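Local coordinates for putative NADPH:quinone oxidoreductase (Ralstonia eutropha, PDB 3IUP), which probably catalyses NADPH-dependent reduction of quinones or related substrates as a dimeric member of the medium-chain dehydrogenase/reductase family, and binds NADPH, at residues 201-206 and 220-225; 250-255 and 293-298; 283-288 and 304-309. All blocks are in the same frame, centred on the assembly; numbering follows the deposited sequence. Where two conformers were deposited one is given.

Contact 1: residues 201-206 and 220-225; sequences NIVRKQ and VCNAAS. With NDP (NADPH dihydro-nicotinamide-adenine-dinucleotide phosphate), chain C.
Asn222 extends its side-chain amide toward the first turn of helix 206-214, where ND2 donates to two waters. One of them joins it to the backbone N of Gln206 and the other links it to Gln206 OE1. A weak direct approach from Asn222 ND2 to Gln206 OE1, at 3.4 Å, can at best share one of the two hydrogens. The two amides are inclined to each other, their planes 52° apart. The extended chi1 of 175° carries the Asn222 amide to Gln206, while its OD1 accepts from Ala224 N at 3.0 Å. This is an Asx turn, and the donor stands well above the carbonyl plane. Asn222 to Ser225 also form a type I turn, closed by a bond from Ser225 N to Asn222 O.

Upstream, strands 199-203 and 220-222 run parallel. Asn201 O receives Cys221 N at 2.8 Å, Cys221 O receives Val203 N, and Val203 O takes Ala223 N. Val203 CG2 meets Val220 CG1 on the face covered by helix 206-214, while Ile202 and Cys221 face helix 228-239. These elements form a right-handed beta-alpha-beta unit of the Rossmann-type domain.

Beyond Val203 the chain turns to the cofactor. The Arg204 chain is extended from CG to NE and lays its guanidinium over the adenine, with C5A of NADPH 3.4 Å above its plane and offset toward the rim. At the guanidinium edge, NE donates to O3X of NADPH at 2.7 Å and NH2 to O2X at 2.9 Å. Lys205, bent at its last torsion, brings NZ to that same O3X at 2.6 Å. Two cationic side chains thus converge on the 2'-phosphate, which would neutralise much of its charge and is consistent with a preference for NADPH over NADH.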
# COMPACT_ATOMS: atom_id res chain seq x y z
N ASN A 201 -10.59 7.74 16.60
CA ASN A 201 -10.02 9.04 16.23
C ASN A 201 -8.61 9.14 16.79
O ASN A 201 -8.40 8.82 17.95
CB ASN A 201 -10.85 10.18 16.85
CG ASN A 201 -12.25 10.23 16.34
OD1 ASN A 201 -12.47 10.76 15.26
ND2 ASN A 201 -13.23 9.68 17.09
N ILE A 202 -7.68 9.55 15.95
CA ILE A 202 -6.30 9.79 16.35
C ILE A 202 -5.96 11.24 16.16
O ILE A 202 -6.19 11.81 15.10
CB ILE A 202 -5.31 8.89 15.60
CG1 ILE A 202 -5.59 7.43 15.91
CG2 ILE A 202 -3.87 9.26 15.98
CD1 ILE A 202 -4.81 6.38 15.07
N VAL A 203 -5.41 11.86 17.21
CA VAL A 203 -5.01 13.27 17.19
C VAL A 203 -3.54 13.40 17.58
O VAL A 203 -2.91 12.41 17.95
CB VAL A 203 -5.90 14.12 18.14
CG1 VAL A 203 -7.37 14.07 17.72
CG2 VAL A 203 -5.73 13.64 19.60
N ARG A 204 -3.00 14.61 17.54
CA ARG A 204 -1.59 14.79 17.92
C ARG A 204 -1.33 15.63 19.14
O ARG A 204 -0.17 15.78 19.52
CB ARG A 204 -0.76 15.28 16.75
CG ARG A 204 -0.94 16.71 16.37
CD ARG A 204 0.26 17.10 15.46
NE ARG A 204 0.14 18.43 14.86
CZ ARG A 204 1.06 18.97 14.05
NH1 ARG A 204 2.20 18.31 13.76
NH2 ARG A 204 0.88 20.18 13.53
N LYS A 205 -2.39 16.18 19.74
CA LYS A 205 -2.28 17.08 20.90
C LYS A 205 -3.46 16.67 21.79
O LYS A 205 -4.56 16.41 21.31
CB LYS A 205 -2.40 18.58 20.52
CG LYS A 205 -1.23 19.20 19.78
CD LYS A 205 -1.43 20.70 19.46
CE LYS A 205 -0.22 21.35 18.71
NZ LYS A 205 -0.01 21.03 17.23
N GLN A 206 -3.24 16.65 23.10
CA GLN A 206 -4.36 16.35 23.99
C GLN A 206 -5.54 17.31 23.88
O GLN A 206 -6.68 16.88 23.96
CB GLN A 206 -3.87 16.30 25.42
CG GLN A 206 -4.92 15.82 26.40
CD GLN A 206 -5.39 14.39 26.18
OE1 GLN A 206 -4.67 13.56 25.64
NE2 GLN A 206 -6.63 14.12 26.58
N VAL A 220 -10.78 8.22 21.26
CA VAL A 220 -9.81 9.16 20.81
C VAL A 220 -8.48 8.79 21.41
O VAL A 220 -8.39 8.61 22.63
CB VAL A 220 -10.16 10.58 21.24
CG1 VAL A 220 -9.20 11.56 20.62
CG2 VAL A 220 -11.64 10.93 20.85
N CYS A 221 -7.47 8.62 20.56
CA CYS A 221 -6.10 8.34 20.95
C CYS A 221 -5.19 9.45 20.52
O CYS A 221 -5.26 9.95 19.40
CB CYS A 221 -5.61 7.05 20.30
SG CYS A 221 -6.66 5.66 20.73
N ASN A 222 -4.29 9.82 21.41
CA ASN A 222 -3.35 10.90 21.19
C ASN A 222 -1.99 10.30 20.89
O ASN A 222 -1.41 9.64 21.71
CB ASN A 222 -3.30 11.80 22.44
CG ASN A 222 -2.27 12.89 22.36
OD1 ASN A 222 -1.75 13.20 21.32
ND2 ASN A 222 -2.06 13.56 23.48
N ALA A 223 -1.47 10.60 19.69
CA ALA A 223 -0.16 10.12 19.29
C ALA A 223 0.97 10.57 20.21
O ALA A 223 1.98 9.89 20.29
CB ALA A 223 0.11 10.56 17.79
N ALA A 224 0.80 11.69 20.91
CA ALA A 224 1.78 12.18 21.89
C ALA A 224 1.72 11.39 23.20
O ALA A 224 2.57 11.59 24.06
CB ALA A 224 1.57 13.68 22.17
N SER A 225 0.70 10.56 23.41
CA SER A 225 0.54 9.84 24.69
C SER A 225 1.70 8.88 24.91
O SER A 225 2.05 8.15 24.00
CB SER A 225 -0.76 9.03 24.72
OG SER A 225 -0.77 8.11 25.82
PA NDP C . -8.16 21.40 8.81
O1A NDP C . -9.48 21.68 9.31
O2A NDP C . -7.29 22.51 8.37
O5B NDP C . -7.41 20.58 10.04
C5B NDP C . -6.10 20.08 9.77
C4B NDP C . -5.68 19.22 10.92
O4B NDP C . -4.41 18.74 10.58
C3B NDP C . -5.57 19.98 12.25
O3B NDP C . -6.18 19.33 13.35
C2B NDP C . -4.05 20.02 12.51
O2B NDP C . -3.69 19.93 13.89
C1B NDP C . -3.59 18.78 11.75
N9A NDP C . -2.19 18.85 11.31
C8A NDP C . -1.64 19.89 10.60
N7A NDP C . -0.37 19.58 10.29
C5A NDP C . -0.09 18.32 10.79
C6A NDP C . 1.04 17.48 10.78
N6A NDP C . 2.23 17.85 10.28
N1A NDP C . 0.96 16.24 11.38
C2A NDP C . -0.17 15.82 12.01
N3A NDP C . -1.28 16.64 12.01
C4A NDP C . -1.24 17.86 11.41
O3 NDP C . -8.11 20.36 7.57
PN NDP C . -9.33 19.83 6.75
O1N NDP C . -10.37 19.23 7.56
O2N NDP C . -9.79 20.82 5.72
O5D NDP C . -8.59 18.62 5.93
C5D NDP C . -8.21 17.43 6.64
C4D NDP C . -7.31 16.58 5.75
O4D NDP C . -8.17 15.94 4.78
C3D NDP C . -6.21 17.33 4.97
O3D NDP C . -5.02 16.57 4.91
C2D NDP C . -6.82 17.41 3.58
O2D NDP C . -5.90 17.60 2.52
C1D NDP C . -7.50 16.04 3.53
N1N NDP C . -8.48 15.91 2.42
C2N NDP C . -8.15 15.04 1.43
C3N NDP C . -8.96 14.85 0.35
C7N NDP C . -8.64 13.78 -0.67
O7N NDP C . -9.46 13.74 -1.80
N7N NDP C . -7.63 12.91 -0.57
C4N NDP C . -10.35 15.37 0.38
C5N NDP C . -10.63 16.31 1.53
C6N NDP C . -9.67 16.53 2.51
P2B NDP C . -2.61 20.97 14.56
O1X NDP C . -3.43 22.08 15.22
O2X NDP C . -1.64 21.55 13.53
O3X NDP C . -1.86 20.11 15.59
O HOH W 1 -2.70 12.05 26.19
O HOH W 2 -0.51 15.97 24.03

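Contact 2: residues 250-255 and 293-298; sequences GGKLGG and PTEFNR
Glu295 and Gly251 carry much of the buried surface, and they meet through the backbone. Glu295 N donates to Gly251 O at 3.1 Å in a nearly straight bond (168°), while Gly251 N reaches back to Pro293 O at 3.0 Å with a more bent geometry. Both donors stand above the plane of the carbonyl they address. Together the two bonds make a single parallel bridge between Gly251 and Thr294, formed just where the chain leaves strand 243-249 and turns toward helix 253-266. Gly251 takes a positive phi of 68° there, a conformation readily open to glycine.

Lys252 follows, its extended chain running alongside that of Glu295 and pointing the same way. The charged ends do not close into a salt bridge: Lys252 NZ and Glu295 OE1 are 4.3 Å apart, and since Glu295 was modelled in two conformers even this proximity is doubtful. Firmer is the link through a water that donates to Lys252 O at 2.6 Å and to Glu295 O at 2.7 Å, joining the residue just before helix 253-266 to the strand.

Further along, the bare CA of Gly255 packs at 3.6 Å against CB of Phe296. The absence of a side chain permits this close approach, and the Phe296 ring leads away from residues 250-255, its CG lying between the backbone N and the carbonyl carbon (chi1 54°). Thr294 OG1 bonds to Gly249 O, tying the strand to the end of strand 243-249.

Thr294, Glu295 and Phe296 also pair in antiparallel fashion with a strand of the second subunit, a dimer interface consistent with that of the medium-chain dehydrogenase/reductase family. The glycine-rich corner from strand 243-249 into helix 253-266 is a strand-turn-helix connection of a Rossmann-type fold.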
# COMPACT_ATOMS: atom_id res chain seq x y z
N GLY A 250 3.26 11.20 5.68
CA GLY A 250 4.55 10.98 6.23
C GLY A 250 4.62 10.44 7.62
O GLY A 250 3.61 10.22 8.30
N GLY A 251 5.84 10.20 8.07
CA GLY A 251 6.09 9.70 9.37
C GLY A 251 5.63 8.27 9.62
O GLY A 251 5.60 7.44 8.71
N LYS A 252 5.27 8.01 10.86
CA LYS A 252 5.13 6.65 11.33
C LYS A 252 3.72 6.17 11.59
O LYS A 252 3.55 4.98 11.91
CB LYS A 252 5.92 6.51 12.63
CG LYS A 252 7.41 6.60 12.39
CD LYS A 252 8.17 6.38 13.70
CE LYS A 252 9.66 6.66 13.54
NZ LYS A 252 10.40 6.15 14.74
N LEU A 253 2.75 7.06 11.51
CA LEU A 253 1.41 6.78 12.00
C LEU A 253 0.73 5.63 11.22
O LEU A 253 0.10 4.76 11.80
CB LEU A 253 0.54 8.02 11.94
CG LEU A 253 -0.67 8.14 12.81
CD1 LEU A 253 -0.44 7.60 14.22
CD2 LEU A 253 -1.06 9.65 12.79
N GLY A 254 0.95 5.61 9.91
CA GLY A 254 0.33 4.53 9.11
C GLY A 254 0.77 3.15 9.56
O GLY A 254 -0.07 2.23 9.73
N GLY A 255 2.08 2.96 9.75
CA GLY A 255 2.59 1.69 10.20
C GLY A 255 2.21 1.36 11.63
O GLY A 255 1.92 0.20 11.97
N PRO A 293 9.48 11.60 5.08
CA PRO A 293 9.31 10.22 4.54
C PRO A 293 8.38 9.38 5.40
O PRO A 293 8.36 9.47 6.66
CB PRO A 293 10.70 9.62 4.64
CG PRO A 293 11.67 10.84 4.72
CD PRO A 293 10.86 11.86 5.50
N THR A 294 7.63 8.53 4.71
CA THR A 294 6.83 7.51 5.35
C THR A 294 7.79 6.41 5.78
O THR A 294 8.66 5.99 5.00
CB THR A 294 5.76 6.95 4.36
OG1 THR A 294 4.86 7.99 3.93
CG2 THR A 294 4.98 5.78 5.01
N GLU A 295 7.65 5.94 7.01
CA GLU A 295 8.51 4.93 7.58
C GLU A 295 7.75 3.94 8.44
O GLU A 295 7.00 4.32 9.31
CB GLU A 295 9.60 5.58 8.47
CG GLU A 295 10.70 4.60 8.90
CD GLU A 295 11.66 5.15 9.99
OE1 GLU A 295 11.40 6.23 10.56
OE2 GLU A 295 12.65 4.44 10.29
N PHE A 296 7.97 2.65 8.24
CA PHE A 296 7.36 1.65 9.10
C PHE A 296 8.11 0.33 9.12
O PHE A 296 8.74 -0.01 8.13
CB PHE A 296 5.90 1.40 8.72
CG PHE A 296 5.68 1.03 7.26
CD1 PHE A 296 5.67 -0.30 6.87
CD2 PHE A 296 5.42 2.00 6.31
CE1 PHE A 296 5.41 -0.64 5.53
CE2 PHE A 296 5.13 1.67 4.98
CZ PHE A 296 5.15 0.34 4.60
N ASN A 297 8.07 -0.35 10.27
CA ASN A 297 8.47 -1.75 10.39
C ASN A 297 7.32 -2.64 10.02
O ASN A 297 6.22 -2.29 10.24
CB ASN A 297 8.92 -2.06 11.80
CG ASN A 297 10.33 -1.61 11.99
OD1 ASN A 297 11.17 -1.89 11.14
ND2 ASN A 297 10.58 -0.84 13.04
N ARG A 298 7.59 -3.76 9.41
CA ARG A 298 6.50 -4.57 8.89
C ARG A 298 6.16 -5.68 9.86
O ARG A 298 6.28 -6.85 9.50
CB ARG A 298 6.94 -5.14 7.55
CG ARG A 298 7.02 -4.06 6.48
CD ARG A 298 7.77 -4.55 5.20
NE ARG A 298 9.04 -5.17 5.54
CZ ARG A 298 10.11 -4.52 6.00
NH1 ARG A 298 10.08 -3.21 6.17
NH2 ARG A 298 11.19 -5.18 6.36
O HOH W 3 5.46 3.38 11.32

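Contact 3: residues 283-288 and 304-309; sequences VYLYGG and WGMGGW. With NDP (NADPH dihydro-nicotinamide-adenine-dinucleotide phosphate), chain C.
Trp309 and Tyr284 form the aromatic part of an apolar centre, with their CB atoms 3.8 Å apart. The tryptophan turns its edge to the tyrosine face in a T-shaped stack: CD1 sits 3.9 Å above the middle of the Tyr284 ring, and the planes make 65°. A chi1 of -171° swings the indole of Trp309 away from the backbone N and against helix 155-169. Across the sheet, Leu285 CG meets CG of selenomethionine Met306 at 4.1 Å, and Leu258 of helix 253-266 covers both Val283 and Met306.

The backbones beneath these side chains pair as parallel strands. Val283 N bonds to Gly305 O, Gly307 N to Val283 O, and Leu285 N to Gly307 O at 2.8 Å. They are the last two strands of the six-stranded parallel sheet of the Rossmann-type domain, and residues 305-307 pair antiparallel with the second subunit, extending the sheet. Trp309 N is buried without a partner in the model.

The polar ends of the rings find partners elsewhere in the subunit: Tyr284 OH bonds to Glu170, Trp309 NE1 to Thr166, and Tyr286 OH to His177. The Tyr286 ring runs along the nicotinamide and its ribose, with CD2 3.3 Å from C2N of the NADPH nicotinamide and CE2 near the ribose O4D. Where the two strands end, N7N of NADPH donates to Tyr286 O at 2.8 Å and to Trp309 O, also at 2.8 Å, which fixes the rotation of the carboxamide and probably helps to orient the nicotinamide ring.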
# COMPACT_ATOMS: atom_id res chain seq x y z
N VAL A 283 -4.62 0.95 5.02
CA VAL A 283 -4.42 2.37 5.38
C VAL A 283 -4.40 3.18 4.12
O VAL A 283 -3.56 2.91 3.24
CB VAL A 283 -3.15 2.61 6.16
CG1 VAL A 283 -2.95 4.17 6.39
CG2 VAL A 283 -3.21 1.87 7.51
N TYR A 284 -5.31 4.14 3.97
CA TYR A 284 -5.27 5.09 2.87
C TYR A 284 -4.61 6.38 3.35
O TYR A 284 -5.04 6.97 4.34
CB TYR A 284 -6.66 5.34 2.37
CG TYR A 284 -7.18 4.21 1.52
CD1 TYR A 284 -6.60 3.94 0.30
CD2 TYR A 284 -8.27 3.42 1.94
CE1 TYR A 284 -7.08 2.92 -0.51
CE2 TYR A 284 -8.77 2.40 1.13
CZ TYR A 284 -8.15 2.15 -0.08
OH TYR A 284 -8.56 1.16 -0.94
N LEU A 285 -3.57 6.81 2.63
CA LEU A 285 -2.92 8.08 2.92
C LEU A 285 -3.69 9.08 2.04
O LEU A 285 -3.43 9.19 0.84
CB LEU A 285 -1.46 8.04 2.59
CG LEU A 285 -0.62 6.95 3.23
CD1 LEU A 285 0.90 7.13 2.97
CD2 LEU A 285 -0.91 6.77 4.71
N TYR A 286 -4.65 9.79 2.61
CA TYR A 286 -5.50 10.71 1.85
C TYR A 286 -5.05 12.17 2.02
O TYR A 286 -5.58 13.07 1.40
CB TYR A 286 -7.00 10.52 2.19
CG TYR A 286 -7.42 11.26 3.43
CD1 TYR A 286 -7.06 10.81 4.69
CD2 TYR A 286 -8.19 12.40 3.34
CE1 TYR A 286 -7.47 11.47 5.82
CE2 TYR A 286 -8.59 13.09 4.47
CZ TYR A 286 -8.20 12.64 5.70
OH TYR A 286 -8.61 13.36 6.80
N GLY A 287 -4.06 12.38 2.87
CA GLY A 287 -3.44 13.69 3.00
C GLY A 287 -1.96 13.56 3.16
O GLY A 287 -1.40 12.45 3.30
N GLY A 288 -1.30 14.69 3.13
CA GLY A 288 0.12 14.72 3.34
C GLY A 288 0.54 15.84 4.25
O GLY A 288 1.57 16.50 3.99
N TRP A 304 -2.13 -6.82 4.32
CA TRP A 304 -2.17 -5.40 4.50
C TRP A 304 -1.99 -4.68 3.19
O TRP A 304 -1.39 -5.22 2.24
CB TRP A 304 -1.08 -4.93 5.50
CG TRP A 304 0.32 -5.10 4.99
CD1 TRP A 304 1.07 -6.21 5.06
CD2 TRP A 304 1.12 -4.11 4.29
NE1 TRP A 304 2.26 -6.01 4.42
CE2 TRP A 304 2.33 -4.73 3.95
CE3 TRP A 304 0.92 -2.77 3.94
CZ2 TRP A 304 3.36 -4.07 3.29
CZ3 TRP A 304 1.92 -2.11 3.27
CH2 TRP A 304 3.15 -2.76 2.97
N GLY A 305 -2.50 -3.47 3.16
CA GLY A 305 -2.26 -2.57 2.04
C GLY A 305 -2.20 -1.15 2.55
O GLY A 305 -2.83 -0.79 3.60
N MSE A 306 -1.52 -0.33 1.77
CA MSE A 306 -1.41 1.10 2.05
C MSE A 306 -1.48 1.76 0.69
O MSE A 306 -0.88 1.27 -0.30
CB MSE A 306 -0.07 1.44 2.71
CG MSE A 306 0.00 2.87 3.11
SE MSE A 306 1.78 3.22 4.00
CE MSE A 306 1.59 2.16 5.64
N GLY A 307 -2.15 2.88 0.57
CA GLY A 307 -2.10 3.58 -0.73
C GLY A 307 -2.75 4.94 -0.70
O GLY A 307 -3.30 5.33 0.32
N GLY A 308 -2.72 5.66 -1.83
CA GLY A 308 -3.38 6.95 -1.92
C GLY A 308 -4.88 6.85 -2.06
O GLY A 308 -5.39 5.77 -2.42
N TRP A 309 -5.61 7.92 -1.73
CA TRP A 309 -7.05 7.99 -1.86
C TRP A 309 -7.42 9.42 -2.22
O TRP A 309 -6.97 10.37 -1.56
CB TRP A 309 -7.75 7.57 -0.54
CG TRP A 309 -9.22 7.39 -0.57
CD1 TRP A 309 -9.88 6.20 -0.58
CD2 TRP A 309 -10.22 8.41 -0.63
NE1 TRP A 309 -11.20 6.40 -0.58
CE2 TRP A 309 -11.45 7.76 -0.63
CE3 TRP A 309 -10.19 9.80 -0.62
CZ2 TRP A 309 -12.65 8.43 -0.61
CZ3 TRP A 309 -11.37 10.48 -0.63
CH2 TRP A 309 -12.61 9.80 -0.63
PA NDP C . -8.16 21.40 8.81
O1A NDP C . -9.48 21.68 9.31
O2A NDP C . -7.29 22.51 8.37
O5B NDP C . -7.41 20.58 10.04
C5B NDP C . -6.10 20.08 9.77
C4B NDP C . -5.68 19.22 10.92
O4B NDP C . -4.41 18.74 10.58
C3B NDP C . -5.57 19.98 12.25
O3B NDP C . -6.18 19.33 13.35
C2B NDP C . -4.05 20.02 12.51
O2B NDP C . -3.69 19.93 13.89
C1B NDP C . -3.59 18.78 11.75
N9A NDP C . -2.19 18.85 11.31
C8A NDP C . -1.64 19.89 10.60
N7A NDP C . -0.37 19.58 10.29
C5A NDP C . -0.09 18.32 10.79
C6A NDP C . 1.04 17.48 10.78
N6A NDP C . 2.23 17.85 10.28
N1A NDP C . 0.96 16.24 11.38
C2A NDP C . -0.17 15.82 12.01
N3A NDP C . -1.28 16.64 12.01
C4A NDP C . -1.24 17.86 11.41
O3 NDP C . -8.11 20.36 7.57
PN NDP C . -9.33 19.83 6.75
O1N NDP C . -10.37 19.23 7.56
O2N NDP C . -9.79 20.82 5.72
O5D NDP C . -8.59 18.62 5.93
C5D NDP C . -8.21 17.43 6.64
C4D NDP C . -7.31 16.58 5.75
O4D NDP C . -8.17 15.94 4.78
C3D NDP C . -6.21 17.33 4.97
O3D NDP C . -5.02 16.57 4.91
C2D NDP C . -6.82 17.41 3.58
O2D NDP C . -5.90 17.60 2.52
C1D NDP C . -7.50 16.04 3.53
N1N NDP C . -8.48 15.91 2.42
C2N NDP C . -8.15 15.04 1.43
C3N NDP C . -8.96 14.85 0.35
C7N NDP C . -8.64 13.78 -0.67
O7N NDP C . -9.46 13.74 -1.80
N7N NDP C . -7.63 12.91 -0.57
C4N NDP C . -10.35 15.37 0.38
C5N NDP C . -10.63 16.31 1.53
C6N NDP C . -9.67 16.53 2.51
P2B NDP C . -2.61 20.97 14.56
O1X NDP C . -3.43 22.08 15.22
O2X NDP C . -1.64 21.55 13.53
O3X NDP C . -1.86 20.11 15.59

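In the fold
Contacts 1 and 3 lie toward opposite edges of one parallel sheet, their centres about 19 Å apart, and bind the two ends of the same NADPH: 201-206 holds the adenine and 2'-phosphate, while 283-288 and 304-309 hold the nicotinamide amide. Contact 2 has no such role, though Gly250 CA lies about 8 Å from the nearest atom of the cofactor. It packs against both neighbours: Leu253 CD1 lies 4.2 Å from Ile202 CG2 of contact 1, and Phe296 CE2 lies 3.6 Å from Met306 CE of contact 3. The centres of contacts 2 and 3 are only about 11 Å apart, their segments alternate along the chain, and both touch the second subunit.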